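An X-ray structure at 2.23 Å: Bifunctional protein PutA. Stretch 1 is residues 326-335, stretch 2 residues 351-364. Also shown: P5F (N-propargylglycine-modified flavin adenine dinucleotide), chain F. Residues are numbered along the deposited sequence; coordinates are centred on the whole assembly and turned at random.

Stretch 1 326-335: NKAESDANYE
Stretch 2 (351-364) AFASHNVRTLAACM

Stretch 1 is a loop residue, Asn326 (phi/psi -109/122), followed by a helix that starts at Lys327 and runs on beyond Glu335. Stretch 2 opens with the last residues of a strand, Ala351 to Ala353, turns through Ser354 (-171/145), His355 (-100/6) and Asn356 (-91/119), and enters a helix at Val357 that continues past Met364. The two helices run nearly parallel, their axes crossing at -20° with a closest approach of 10.5 Å; the register is set by Glu335 and Thr359, whose CA atoms lie 7.0 Å apart. Each helix is capped by an asparagine with chi1 t: Asn326 OD1 accepts from Ala328 N at 3.1 Å, Asn356 OD1 from Thr359 N at 3.2 Å.

A two-pronged salt bridge links the helices directly. Arg358 (t, p, t, chi4 -162°) presents its guanidinium edge to Glu335 (m, t, chi3 17°), NH2 donating to OE1 at 2.8 Å and NE to OE2 at 2.9 Å, both nearly linear. The carboxylate also packs on Ala362, with Glu335 CD 3.5 Å from Ala362 CB. Water 2 joins Glu335 OE2 (2.9 Å) to Thr359 OG1 (2.7 Å).

Tyr334 (chi1 t, chi2 -73°) has its CA-to-CB bond toward stretch 2. Thr359 (m) lays CG2 over one ring face, 3.4 Å from Tyr334 CE1, while Cys363 (m) places SG at the ring edge, 4.1 Å from CE1. Tyr334 OH reaches the strand, 3.2 Å from Ala353 N.

At the helix starts, the cofactor and a water help to join the stretches. Lys327 NZ and Asn356 ND2 both donate to P5F O1A, at 2.9 and 2.7 Å. Lys327 NZ salt-bridges Asp331 (m) OD2 at 2.9 Å, with a weak bond to OD1 at 3.1 Å. Water 1 donates to Asp331 OD2 (2.9 Å) and accepts weakly from Asn356 ND2 (3.3 Å). Ser354 OG (chi1 t) accepts from Asn356 N at 3.1 Å and donates to P5F O1P at 2.6 Å.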

# COMPACT_ATOMS: atom_id res chain seq x y z
N ASN B 326 16.36 -31.45 -14.06
CA ASN B 326 16.31 -31.81 -15.47
C ASN B 326 16.18 -33.33 -15.54
O ASN B 326 17.03 -34.05 -15.01
CB ASN B 326 17.56 -31.30 -16.19
CG ASN B 326 17.74 -31.86 -17.60
OD1 ASN B 326 16.87 -32.51 -18.16
ND2 ASN B 326 18.89 -31.56 -18.19
N LYS B 327 15.11 -33.82 -16.17
CA LYS B 327 14.83 -35.25 -16.07
C LYS B 327 15.93 -36.09 -16.72
O LYS B 327 16.20 -37.22 -16.29
CB LYS B 327 13.46 -35.57 -16.68
CG LYS B 327 12.94 -36.97 -16.28
CD LYS B 327 13.12 -37.98 -17.44
CE LYS B 327 12.67 -39.39 -17.03
NZ LYS B 327 12.89 -40.38 -18.13
N ALA B 328 16.58 -35.56 -17.76
CA ALA B 328 17.71 -36.25 -18.37
C ALA B 328 18.88 -36.40 -17.40
O ALA B 328 19.65 -37.37 -17.53
CB ALA B 328 18.14 -35.52 -19.65
N GLU B 329 19.05 -35.48 -16.44
CA GLU B 329 20.06 -35.68 -15.40
C GLU B 329 19.79 -36.95 -14.60
O GLU B 329 20.72 -37.69 -14.28
CB GLU B 329 20.13 -34.50 -14.43
CG GLU B 329 20.82 -33.26 -14.93
CD GLU B 329 20.88 -32.17 -13.86
OE1 GLU B 329 19.82 -31.71 -13.38
OE2 GLU B 329 22.01 -31.79 -13.48
N SER B 330 18.52 -37.20 -14.25
CA SER B 330 18.20 -38.42 -13.51
C SER B 330 18.50 -39.67 -14.33
O SER B 330 19.14 -40.61 -13.84
CB SER B 330 16.74 -38.40 -13.08
OG SER B 330 16.51 -37.37 -12.15
N ASP B 331 18.08 -39.69 -15.60
CA ASP B 331 18.37 -40.83 -16.46
C ASP B 331 19.88 -41.04 -16.58
O ASP B 331 20.38 -42.15 -16.38
CB ASP B 331 17.77 -40.61 -17.85
CG ASP B 331 16.23 -40.64 -17.87
OD1 ASP B 331 15.59 -41.11 -16.90
OD2 ASP B 331 15.67 -40.18 -18.88
N ALA B 332 20.62 -39.96 -16.84
CA ALA B 332 22.06 -40.09 -17.03
C ALA B 332 22.74 -40.58 -15.76
O ALA B 332 23.64 -41.42 -15.81
CB ALA B 332 22.67 -38.75 -17.48
N ASN B 333 22.31 -40.05 -14.61
CA ASN B 333 22.87 -40.50 -13.34
C ASN B 333 22.49 -41.96 -13.07
O ASN B 333 23.29 -42.71 -12.50
CB ASN B 333 22.37 -39.59 -12.22
CG ASN B 333 23.09 -39.86 -10.92
OD1 ASN B 333 24.30 -39.60 -10.82
ND2 ASN B 333 22.38 -40.38 -9.93
N TYR B 334 21.28 -42.37 -13.46
CA TYR B 334 20.89 -43.77 -13.31
C TYR B 334 21.87 -44.67 -14.06
O TYR B 334 22.39 -45.65 -13.51
CB TYR B 334 19.47 -43.99 -13.83
CG TYR B 334 18.88 -45.35 -13.49
CD1 TYR B 334 19.31 -46.51 -14.14
CD2 TYR B 334 17.87 -45.46 -12.55
CE1 TYR B 334 18.76 -47.76 -13.81
CE2 TYR B 334 17.31 -46.68 -12.22
CZ TYR B 334 17.76 -47.83 -12.86
OH TYR B 334 17.19 -49.04 -12.51
N GLU B 335 22.15 -44.33 -15.32
CA GLU B 335 23.05 -45.17 -16.10
C GLU B 335 24.46 -45.17 -15.52
O GLU B 335 25.11 -46.22 -15.47
CB GLU B 335 23.01 -44.73 -17.57
CG GLU B 335 21.65 -45.03 -18.22
CD GLU B 335 21.55 -44.73 -19.72
OE1 GLU B 335 22.58 -44.58 -20.41
OE2 GLU B 335 20.41 -44.64 -20.21
N ALA B 351 19.78 -54.49 -8.77
CA ALA B 351 18.52 -54.80 -9.42
C ALA B 351 18.00 -53.51 -10.03
O ALA B 351 18.03 -52.47 -9.37
CB ALA B 351 17.52 -55.42 -8.43
N PHE B 352 17.55 -53.57 -11.29
CA PHE B 352 17.22 -52.37 -12.05
C PHE B 352 15.70 -52.20 -12.11
O PHE B 352 15.01 -52.95 -12.80
CB PHE B 352 17.83 -52.43 -13.45
CG PHE B 352 19.32 -52.43 -13.43
CD1 PHE B 352 20.00 -51.45 -12.72
CD2 PHE B 352 20.05 -53.42 -14.06
CE1 PHE B 352 21.38 -51.45 -12.67
CE2 PHE B 352 21.44 -53.42 -14.02
CZ PHE B 352 22.10 -52.43 -13.32
N ALA B 353 15.19 -51.22 -11.37
CA ALA B 353 13.77 -50.94 -11.31
C ALA B 353 13.47 -49.78 -12.26
O ALA B 353 13.86 -48.65 -11.98
CB ALA B 353 13.34 -50.60 -9.89
N SER B 354 12.82 -50.07 -13.38
CA SER B 354 12.49 -49.03 -14.35
C SER B 354 11.56 -49.60 -15.41
O SER B 354 11.71 -50.76 -15.81
CB SER B 354 13.73 -48.46 -15.03
OG SER B 354 13.36 -47.44 -15.95
N HIS B 355 10.64 -48.77 -15.89
CA HIS B 355 9.79 -49.11 -17.03
C HIS B 355 10.28 -48.48 -18.34
O HIS B 355 9.60 -48.61 -19.37
CB HIS B 355 8.34 -48.70 -16.77
CG HIS B 355 7.83 -49.12 -15.43
ND1 HIS B 355 7.95 -48.33 -14.30
CD2 HIS B 355 7.22 -50.26 -15.03
CE1 HIS B 355 7.42 -48.97 -13.27
NE2 HIS B 355 6.97 -50.14 -13.68
N ASN B 356 11.43 -47.83 -18.32
CA ASN B 356 11.95 -47.05 -19.44
C ASN B 356 12.81 -47.95 -20.32
O ASN B 356 13.82 -48.50 -19.85
CB ASN B 356 12.74 -45.87 -18.86
CG ASN B 356 13.37 -44.96 -19.90
OD1 ASN B 356 13.83 -45.40 -20.94
ND2 ASN B 356 13.40 -43.66 -19.60
N VAL B 357 12.42 -48.12 -21.60
CA VAL B 357 13.13 -49.04 -22.49
C VAL B 357 14.57 -48.59 -22.73
O VAL B 357 15.48 -49.42 -22.82
CB VAL B 357 12.36 -49.23 -23.81
CG1 VAL B 357 13.21 -49.97 -24.84
CG2 VAL B 357 11.09 -50.03 -23.57
N ARG B 358 14.81 -47.27 -22.83
CA ARG B 358 16.18 -46.77 -22.93
C ARG B 358 17.03 -47.22 -21.74
O ARG B 358 18.10 -47.82 -21.92
CB ARG B 358 16.18 -45.24 -23.05
CG ARG B 358 17.52 -44.58 -22.65
CD ARG B 358 18.64 -44.86 -23.65
NE ARG B 358 19.97 -44.64 -23.06
CZ ARG B 358 21.09 -44.48 -23.77
NH1 ARG B 358 21.05 -44.51 -25.09
NH2 ARG B 358 22.25 -44.29 -23.15
N THR B 359 16.55 -46.94 -20.52
CA THR B 359 17.24 -47.34 -19.30
C THR B 359 17.51 -48.84 -19.28
O THR B 359 18.63 -49.28 -18.99
CB THR B 359 16.41 -46.94 -18.08
OG1 THR B 359 16.10 -45.54 -18.15
CG2 THR B 359 17.18 -47.25 -16.77
N LEU B 360 16.48 -49.64 -19.55
CA LEU B 360 16.65 -51.09 -19.54
C LEU B 360 17.68 -51.54 -20.57
O LEU B 360 18.51 -52.41 -20.29
CB LEU B 360 15.30 -51.77 -19.79
CG LEU B 360 14.20 -51.49 -18.76
CD1 LEU B 360 12.84 -51.99 -19.24
CD2 LEU B 360 14.55 -52.14 -17.45
N ALA B 361 17.63 -50.98 -21.79
CA ALA B 361 18.55 -51.39 -22.85
C ALA B 361 19.99 -51.01 -22.51
O ALA B 361 20.92 -51.76 -22.82
CB ALA B 361 18.14 -50.78 -24.19
N ALA B 362 20.19 -49.84 -21.91
CA ALA B 362 21.54 -49.45 -21.49
C ALA B 362 22.09 -50.42 -20.45
O ALA B 362 23.23 -50.89 -20.56
CB ALA B 362 21.52 -48.02 -20.94
N CYS B 363 21.27 -50.78 -19.45
CA CYS B 363 21.72 -51.74 -18.46
C CYS B 363 22.12 -53.06 -19.12
O CYS B 363 23.16 -53.65 -18.78
CB CYS B 363 20.64 -51.96 -17.42
SG CYS B 363 20.34 -50.54 -16.34
N MET B 364 21.32 -53.54 -20.07
CA MET B 364 21.62 -54.81 -20.72
C MET B 364 22.98 -54.77 -21.38
O MET B 364 23.77 -55.72 -21.27
CB MET B 364 20.56 -55.16 -21.76
CG MET B 364 19.20 -55.52 -21.20
SD MET B 364 17.99 -55.72 -22.52
CE MET B 364 16.54 -56.11 -21.55
PA P5F F . 10.99 -42.70 -16.26
O1A P5F F . 12.15 -43.09 -17.24
O2A P5F F . 9.84 -42.02 -16.81
O5B P5F F . 11.37 -41.76 -15.16
C5B P5F F . 10.46 -40.98 -14.38
C4B P5F F . 11.22 -40.43 -13.16
O4B P5F F . 12.12 -39.40 -13.47
C3B P5F F . 10.38 -39.88 -12.04
O3B P5F F . 9.81 -40.85 -11.26
C2B P5F F . 11.36 -39.06 -11.29
O2B P5F F . 12.10 -39.88 -10.46
C1B P5F F . 12.24 -38.53 -12.37
N9A P5F F . 11.91 -37.20 -12.82
C8A P5F F . 10.70 -36.75 -13.34
N7A P5F F . 10.83 -35.46 -13.65
C5A P5F F . 12.12 -35.02 -13.36
C6A P5F F . 12.80 -33.80 -13.45
N6A P5F F . 12.14 -32.64 -13.97
N1A P5F F . 14.08 -33.70 -13.04
C2A P5F F . 14.74 -34.77 -12.55
N3A P5F F . 14.09 -35.97 -12.42
C4A P5F F . 12.82 -36.13 -12.81
N1 P5F F . 10.87 -44.85 -5.68
C2 P5F F . 11.48 -44.39 -4.46
O2 P5F F . 11.83 -43.07 -4.36
N3 P5F F . 11.72 -45.30 -3.37
C4 P5F F . 11.37 -46.67 -3.44
O4 P5F F . 11.63 -47.49 -2.34
C4X P5F F . 10.72 -47.15 -4.73
N5 P5F F . 10.19 -48.50 -4.86
C5X P5F F . 10.00 -48.99 -6.24
C6 P5F F . 10.01 -50.46 -6.53
C7 P5F F . 9.91 -50.92 -7.86
C7M P5F F . 9.92 -52.41 -8.13
C8 P5F F . 9.80 -50.00 -8.94
C8M P5F F . 9.70 -50.45 -10.38
C9 P5F F . 9.79 -48.60 -8.69
C9A P5F F . 9.89 -48.11 -7.28
N10 P5F F . 9.91 -46.67 -7.02
C10 P5F F . 10.49 -46.25 -5.78
C1' P5F F . 9.52 -45.66 -8.04
C2' P5F F . 10.67 -45.33 -9.00
O2' P5F F . 11.64 -44.65 -8.29
C3' P5F F . 10.27 -44.51 -10.22
O3' P5F F . 9.79 -43.29 -9.80
C4' P5F F . 9.21 -45.14 -11.11
O4' P5F F . 9.34 -46.52 -10.98
C5' P5F F . 9.20 -44.67 -12.58
O5' P5F F . 10.49 -44.49 -13.13
P P5F F . 10.94 -44.92 -14.63
O1P P5F F . 12.45 -45.30 -14.87
O2P P5F F . 9.85 -46.02 -14.94
O3P P5F F . 10.23 -43.77 -15.56
C21 P5F F . 8.26 -48.18 -3.12
C22 P5F F . 9.28 -48.44 -3.97
C23 P5F F . 8.52 -47.73 -1.67
O HOH W 1 16.04 -42.20 -20.94
O HOH W 2 17.79 -43.78 -19.19